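Side-chain contacts in cell cycle serine/threonine-protein kinase CDC5/MSD2 (Saccharomyces cerevisiae, PDB 6MF4), which phosphorylates serine and threonine residues of other proteins to drive mitotic exit, using a C-terminal polo-box domain, the part described here, to recognise substrates: residues Asn71-Ala76 and Tyr250-Val255; Val238-Ile241 and Ser247-Tyr250. All coordinates share one frame; numbering follows the deposited sequence.

How the interactions relate
Both interactions lie in and around the second polo box, their centres 13 Å apart, and they share Tyr250 on strand 247-251. Interaction 2 pairs that strand with strand 237-241 as a hairpin; interaction 1 begins where the same strand passes into helix 252-258 and sets the helix against helix 56-82. They also meet through side chains: Val238 CG1 of the hairpin packs on Val255 CG2 at 3.7 Å and lies 3.9 Å from Leu252 CA, so one valine bears on the helix whose first residues face helix 56-82. Neither contact takes part in binding zinc; the side chain of Ile73 is about 13 Å from a bound zinc ion.

Interaction 1. Residues Asn71-Ala76 and Tyr250-Val255; sequences NGIVEA and YPLVEV
With CG anti to the backbone N (chi1 176°), Leu252 reaches from the start of helix 252-258 towards helix 56-82 and places its CD2 methyl against Ile73 and Ala76. Ile73 contributes its CG1 branch, which a chi1 of -69° sets beside its own backbone N; CG1 lies 3.9 Å from Leu252 CD2, and the two side chains cross at a slant. The same methyl also lies 3.9 Å from the backbone CA of Ile73. On the Ala76 side it meets CB at 3.8 Å, while Leu252 CG approaches that CB almost as closely.

The long helix 56-82 is consistent with the polo cap, which in polo-like kinases runs from the N-terminal side of the polo boxes and wraps around the second one. Here it meets the point where strand 247-251 gives way to a helix, with Pro251 as N-cap. Helix 269-283 adds further packing, Leu273 and Leu280 against Ile73 and Phe269 against Leu252.

The CA atoms come nearest at Ala76 and Val253, 5.0 Å apart, a closeness suited to the single methyl of alanine. Beside it, Val253 turns CG2 to the carbonyl of Ala76, 3.9 Å from its O.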
ATOM      1  N   ASN A  71      -5.944  -5.098  14.452  1.00 21.00           N
ATOM      2  CA  ASN A  71      -6.137  -4.782  15.863  1.00 24.17           C
ATOM      3  C   ASN A  71      -6.619  -3.344  16.036  1.00 22.07           C
ATOM      4  O   ASN A  71      -7.493  -3.063  16.855  1.00 17.86           O
ATOM      5  CB  ASN A  71      -4.842  -4.991  16.652  1.00 23.29           C
ATOM      6  CG  ASN A  71      -4.522  -6.457  16.892  1.00 26.11           C
ATOM      7  OD1 ASN A  71      -5.344  -7.341  16.646  1.00 30.74           O
ATOM      8  ND2 ASN A  71      -3.318  -6.717  17.393  1.00 36.15           N
ATOM      9  N   GLY A  72      -6.041  -2.433  15.261  1.00 17.74           N
ATOM     10  CA  GLY A  72      -6.436  -1.039  15.315  1.00 18.13           C
ATOM     11  C   GLY A  72      -7.877  -0.824  14.891  1.00 21.61           C
ATOM     12  O   GLY A  72      -8.604  -0.039  15.501  1.00 19.52           O
ATOM     13  N   ILE A  73      -8.293  -1.517  13.838  1.00 16.89           N
ATOM     14  CA  ILE A  73      -9.663  -1.393  13.357  1.00 16.60           C
ATOM     15  C   ILE A  73     -10.616  -1.916  14.427  1.00 19.69           C
ATOM     16  O   ILE A  73     -11.620  -1.275  14.748  1.00 18.59           O
ATOM     17  CB  ILE A  73      -9.864  -2.160  12.036  1.00 17.05           C
ATOM     18  CG1 ILE A  73      -9.101  -1.457  10.910  1.00 16.13           C
ATOM     19  CG2 ILE A  73     -11.349  -2.258  11.678  1.00 18.56           C
ATOM     20  CD1 ILE A  73      -9.005  -2.260   9.626  1.00 18.06           C
ATOM     21  N   VAL A  74     -10.289  -3.078  14.983  1.00 19.27           N
ATOM     22  CA  VAL A  74     -11.116  -3.697  16.013  1.00 19.07           C
ATOM     23  C   VAL A  74     -11.202  -2.795  17.244  1.00 19.52           C
ATOM     24  O   VAL A  74     -12.244  -2.726  17.896  1.00 21.10           O
ATOM     25  CB  VAL A  74     -10.570  -5.094  16.403  1.00 23.27           C
ATOM     26  CG1 VAL A  74     -11.236  -5.624  17.680  1.00 23.14           C
ATOM     27  CG2 VAL A  74     -10.780  -6.073  15.258  1.00 25.67           C
ATOM     28  N   GLU A  75     -10.118  -2.092  17.554  1.00 18.66           N
ATOM     29  CA  GLU A  75     -10.114  -1.204  18.712  1.00 19.55           C
ATOM     30  C   GLU A  75     -10.971   0.023  18.440  1.00 22.33           C
ATOM     31  O   GLU A  75     -11.648   0.526  19.336  1.00 20.06           O
ATOM     32  CB  GLU A  75      -8.688  -0.788  19.074  1.00 21.52           C
ATOM     33  CG  GLU A  75      -8.595   0.352  20.094  1.00 25.50           C
ATOM     34  CD  GLU A  75      -9.281   0.036  21.419  1.00 26.66           C
ATOM     35  OE1 GLU A  75      -9.567   0.987  22.177  1.00 20.65           O
ATOM     36  OE2 GLU A  75      -9.524  -1.156  21.707  1.00 21.69           O
ATOM     37  N   ALA A  76     -10.946   0.504  17.202  1.00 18.96           N
ATOM     38  CA  ALA A  76     -11.786   1.633  16.827  1.00 20.14           C
ATOM     39  C   ALA A  76     -13.247   1.225  16.979  1.00 17.80           C
ATOM     40  O   ALA A  76     -14.071   1.996  17.471  1.00 18.53           O
ATOM     41  CB  ALA A  76     -11.486   2.089  15.396  1.00 18.91           C
ATOM     42  N   TYR A 250     -10.026  10.695   7.727  1.00 24.08           N
ATOM     43  CA  TYR A 250     -10.715  10.812   9.008  1.00 24.30           C
ATOM     44  C   TYR A 250     -10.164   9.817  10.019  1.00 28.94           C
ATOM     45  O   TYR A 250      -9.648   8.764   9.635  1.00 22.44           O
ATOM     46  CB  TYR A 250     -12.216  10.555   8.852  1.00 25.93           C
ATOM     47  CG  TYR A 250     -12.907  11.392   7.805  1.00 33.71           C
ATOM     48  CD1 TYR A 250     -12.959  10.977   6.481  1.00 26.67           C
ATOM     49  CD2 TYR A 250     -13.527  12.587   8.143  1.00 34.92           C
ATOM     50  CE1 TYR A 250     -13.599  11.734   5.521  1.00 33.41           C
ATOM     51  CE2 TYR A 250     -14.170  13.352   7.189  1.00 38.45           C
ATOM     52  CZ  TYR A 250     -14.204  12.920   5.880  1.00 37.04           C
ATOM     53  OH  TYR A 250     -14.840  13.683   4.927  1.00 42.80           O
ATOM     54  N   PRO A 251     -10.279  10.139  11.320  1.00 28.10           N
ATOM     55  CA  PRO A 251     -10.130   9.071  12.310  1.00 22.64           C
ATOM     56  C   PRO A 251     -11.195   8.014  12.067  1.00 24.11           C
ATOM     57  O   PRO A 251     -12.351   8.370  11.849  1.00 24.72           O
ATOM     58  CB  PRO A 251     -10.339   9.787  13.649  1.00 26.56           C
ATOM     59  CG  PRO A 251     -10.031  11.221  13.369  1.00 30.07           C
ATOM     60  CD  PRO A 251     -10.467  11.457  11.953  1.00 31.91           C
ATOM     61  N   LEU A 252     -10.816   6.742  12.088  1.00 19.24           N
ATOM     62  CA  LEU A 252     -11.760   5.675  11.794  1.00 21.59           C
ATOM     63  C   LEU A 252     -12.935   5.693  12.770  1.00 22.01           C
ATOM     64  O   LEU A 252     -14.080   5.491  12.374  1.00 22.40           O
ATOM     65  CB  LEU A 252     -11.057   4.317  11.834  1.00 20.64           C
ATOM     66  CG  LEU A 252     -11.933   3.080  11.631  1.00 20.77           C
ATOM     67  CD1 LEU A 252     -12.710   3.156  10.322  1.00 25.02           C
ATOM     68  CD2 LEU A 252     -11.081   1.817  11.670  1.00 18.21           C
ATOM     69  N   VAL A 253     -12.648   5.942  14.041  1.00 23.54           N
ATOM     70  CA  VAL A 253     -13.688   5.917  15.062  1.00 23.79           C
ATOM     71  C   VAL A 253     -14.732   7.003  14.786  1.00 26.30           C
ATOM     72  O   VAL A 253     -15.913   6.822  15.070  1.00 26.33           O
ATOM     73  CB  VAL A 253     -13.090   6.087  16.482  1.00 22.86           C
ATOM     74  CG1 VAL A 253     -12.426   7.450  16.644  1.00 25.83           C
ATOM     75  CG2 VAL A 253     -14.165   5.868  17.543  1.00 29.24           C
ATOM     76  N   GLU A 254     -14.296   8.116  14.204  1.00 24.19           N
ATOM     77  CA  GLU A 254     -15.207   9.193  13.830  1.00 26.98           C
ATOM     78  C   GLU A 254     -16.155   8.763  12.707  1.00 30.74           C
ATOM     79  O   GLU A 254     -17.335   9.118  12.710  1.00 29.45           O
ATOM     80  CB  GLU A 254     -14.415  10.433  13.407  1.00 34.33           C
ATOM     81  CG  GLU A 254     -15.276  11.596  12.926  1.00 54.96           C
ATOM     82  CD  GLU A 254     -14.451  12.803  12.506  1.00 55.24           C
ATOM     83  OE1 GLU A 254     -14.908  13.555  11.617  1.00 53.06           O
ATOM     84  OE2 GLU A 254     -13.349  13.002  13.063  1.00 51.25           O
ATOM     85  N   VAL A 255     -15.639   7.999  11.749  1.00 28.37           N
ATOM     86  CA  VAL A 255     -16.458   7.497  10.650  1.00 26.99           C
ATOM     87  C   VAL A 255     -17.447   6.459  11.165  1.00 28.42           C
ATOM     88  O   VAL A 255     -18.588   6.402  10.713  1.00 30.97           O
ATOM     89  CB  VAL A 255     -15.589   6.880   9.525  1.00 27.34           C
ATOM     90  CG1 VAL A 255     -16.452   6.166   8.486  1.00 26.39           C
ATOM     91  CG2 VAL A 255     -14.751   7.956   8.857  1.00 25.85           C
TER

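Interaction 2. Residues Val238-Ile241 and Ser247-Tyr250; sequences VTYI and STTY
An antiparallel beta hairpin joins Val238-Ile241 to Ser247-Tyr250, and its side chains meet most closely where Thr239 faces Thr249 in a non-hydrogen-bonded pair. The two hydroxyls, OG1 to OG1, are hydrogen-bonded at 2.6 Å, and either could donate. In both threonines chi1 is near -60° (-64° in Thr239), which puts OG1 beside the backbone N and leaves the two oxygens facing each other across the strands. Thr249 OG1 has a second partner in His95 ND1, which ties this face of the hairpin to the loop leading into strand 99-103. Thr239 CG2 rests 3.4 Å from Thr249 OG1 and 3.5 Å from Ser247 OG. An alanine at Thr239 would remove both OG1 and CG2, and is likely to leave the Thr249 hydroxyl with His95 but without its cross-strand mate.

These are the last two strands of the second polo box's antiparallel sheet, 247-251 being an outermost strand within this chain. Val238 and Tyr250 exchange two backbone bonds of 2.9 Å, N of each to O of the other. Tyr240 and Thr248 form the next such pair, Tyr240 N donating to Thr248 O over 2.8 Å.

On the face carrying these hydrogen-bonded pairs, Val238 CG1 sits 3.6 Å from Tyr250 O and packs more distantly on Tyr250 CB, while Met229 and Ile231 of strand 228-232 also touch the valine. Thr248 OG1 lies at the edge of the Tyr240 ring, near its plane. With chi1 at 173° that ring leads away from Ser247-Tyr250, meeting the ring of Tyr264 and hydrogen-bonding through OH to His227 ND1.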
ATOM      1  N   VAL A 238      -8.688   6.379   8.359  1.00 18.60           N
ATOM      2  CA  VAL A 238      -9.220   5.907   7.092  1.00 20.22           C
ATOM      3  C   VAL A 238      -9.235   7.066   6.105  1.00 24.25           C
ATOM      4  O   VAL A 238      -9.653   8.181   6.430  1.00 22.04           O
ATOM      5  CB  VAL A 238     -10.638   5.305   7.238  1.00 23.77           C
ATOM      6  CG1 VAL A 238     -11.589   6.289   7.909  1.00 26.24           C
ATOM      7  CG2 VAL A 238     -11.180   4.863   5.879  1.00 26.13           C
ATOM      8  N   THR A 239      -8.744   6.795   4.904  1.00 22.13           N
ATOM      9  CA  THR A 239      -8.723   7.781   3.839  1.00 23.97           C
ATOM     10  C   THR A 239      -9.662   7.299   2.756  1.00 23.02           C
ATOM     11  O   THR A 239      -9.498   6.204   2.217  1.00 23.44           O
ATOM     12  CB  THR A 239      -7.304   7.987   3.275  1.00 19.91           C
ATOM     13  OG1 THR A 239      -6.459   8.516   4.302  1.00 21.54           O
ATOM     14  CG2 THR A 239      -7.316   8.948   2.092  1.00 25.78           C
ATOM     15  N   TYR A 240     -10.667   8.111   2.461  1.00 22.11           N
ATOM     16  CA  TYR A 240     -11.607   7.773   1.418  1.00 24.13           C
ATOM     17  C   TYR A 240     -11.204   8.483   0.144  1.00 30.03           C
ATOM     18  O   TYR A 240     -10.896   9.675   0.147  1.00 29.83           O
ATOM     19  CB  TYR A 240     -13.033   8.146   1.813  1.00 34.39           C
ATOM     20  CG  TYR A 240     -14.008   7.969   0.676  1.00 39.71           C
ATOM     21  CD1 TYR A 240     -14.534   6.721   0.375  1.00 41.89           C
ATOM     22  CD2 TYR A 240     -14.391   9.047  -0.106  1.00 46.36           C
ATOM     23  CE1 TYR A 240     -15.419   6.555  -0.668  1.00 38.40           C
ATOM     24  CE2 TYR A 240     -15.275   8.890  -1.149  1.00 51.15           C
ATOM     25  CZ  TYR A 240     -15.786   7.645  -1.426  1.00 49.91           C
ATOM     26  OH  TYR A 240     -16.666   7.502  -2.470  1.00 55.02           O
ATOM     27  N   ILE A 241     -11.194   7.726  -0.943  1.00 28.17           N
ATOM     28  CA  ILE A 241     -10.900   8.263  -2.257  1.00 31.56           C
ATOM     29  C   ILE A 241     -12.123   8.017  -3.134  1.00 36.79           C
ATOM     30  O   ILE A 241     -12.450   6.876  -3.449  1.00 36.04           O
ATOM     31  CB  ILE A 241      -9.656   7.607  -2.875  1.00 31.59           C
ATOM     32  CG1 ILE A 241      -8.463   7.695  -1.914  1.00 33.45           C
ATOM     33  CG2 ILE A 241      -9.320   8.249  -4.210  1.00 41.86           C
ATOM     34  CD1 ILE A 241      -7.550   6.486  -1.963  1.00 30.58           C
ATOM     35  N   SER A 247      -9.879  13.083  -2.233  1.00 39.05           N
ATOM     36  CA  SER A 247      -9.303  12.383  -1.093  1.00 40.47           C
ATOM     37  C   SER A 247      -9.578  13.107   0.221  1.00 37.21           C
ATOM     38  O   SER A 247      -9.344  14.311   0.341  1.00 34.44           O
ATOM     39  CB  SER A 247      -7.797  12.221  -1.292  1.00 34.90           C
ATOM     40  OG  SER A 247      -7.199  11.587  -0.178  1.00 45.31           O
ATOM     41  N   THR A 248     -10.078  12.361   1.203  1.00 27.41           N
ATOM     42  CA  THR A 248     -10.366  12.903   2.525  1.00 26.56           C
ATOM     43  C   THR A 248     -10.021  11.871   3.597  1.00 22.51           C
ATOM     44  O   THR A 248     -10.345  10.693   3.457  1.00 24.93           O
ATOM     45  CB  THR A 248     -11.841  13.307   2.650  1.00 32.63           C
ATOM     46  OG1 THR A 248     -12.662  12.290   2.059  1.00 47.62           O
ATOM     47  CG2 THR A 248     -12.093  14.620   1.933  1.00 36.20           C
ATOM     48  N   THR A 249      -9.361  12.322   4.659  1.00 24.69           N
ATOM     49  CA  THR A 249      -8.896  11.430   5.721  1.00 28.07           C
ATOM     50  C   THR A 249      -9.581  11.747   7.042  1.00 27.74           C
ATOM     51  O   THR A 249      -9.703  12.912   7.423  1.00 24.52           O
ATOM     52  CB  THR A 249      -7.368  11.533   5.886  1.00 30.30           C
ATOM     53  OG1 THR A 249      -6.738  11.126   4.664  1.00 26.21           O
ATOM     54  CG2 THR A 249      -6.866  10.655   7.032  1.00 24.35           C
ATOM     55  N   TYR A 250     -10.026  10.695   7.727  1.00 24.08           N
ATOM     56  CA  TYR A 250     -10.715  10.812   9.008  1.00 24.30           C
ATOM     57  C   TYR A 250     -10.164   9.817  10.019  1.00 28.94           C
ATOM     58  O   TYR A 250      -9.648   8.764   9.635  1.00 22.44           O
ATOM     59  CB  TYR A 250     -12.216  10.555   8.852  1.00 25.93           C
ATOM     60  CG  TYR A 250     -12.907  11.392   7.805  1.00 33.71           C
ATOM     61  CD1 TYR A 250     -12.959  10.977   6.481  1.00 26.67           C
ATOM     62  CD2 TYR A 250     -13.527  12.587   8.143  1.00 34.92           C
ATOM     63  CE1 TYR A 250     -13.599  11.734   5.521  1.00 33.41           C
ATOM     64  CE2 TYR A 250     -14.170  13.352   7.189  1.00 38.45           C
ATOM     65  CZ  TYR A 250     -14.204  12.920   5.880  1.00 37.04           C
ATOM     66  OH  TYR A 250     -14.840  13.683   4.927  1.00 42.80           O
TER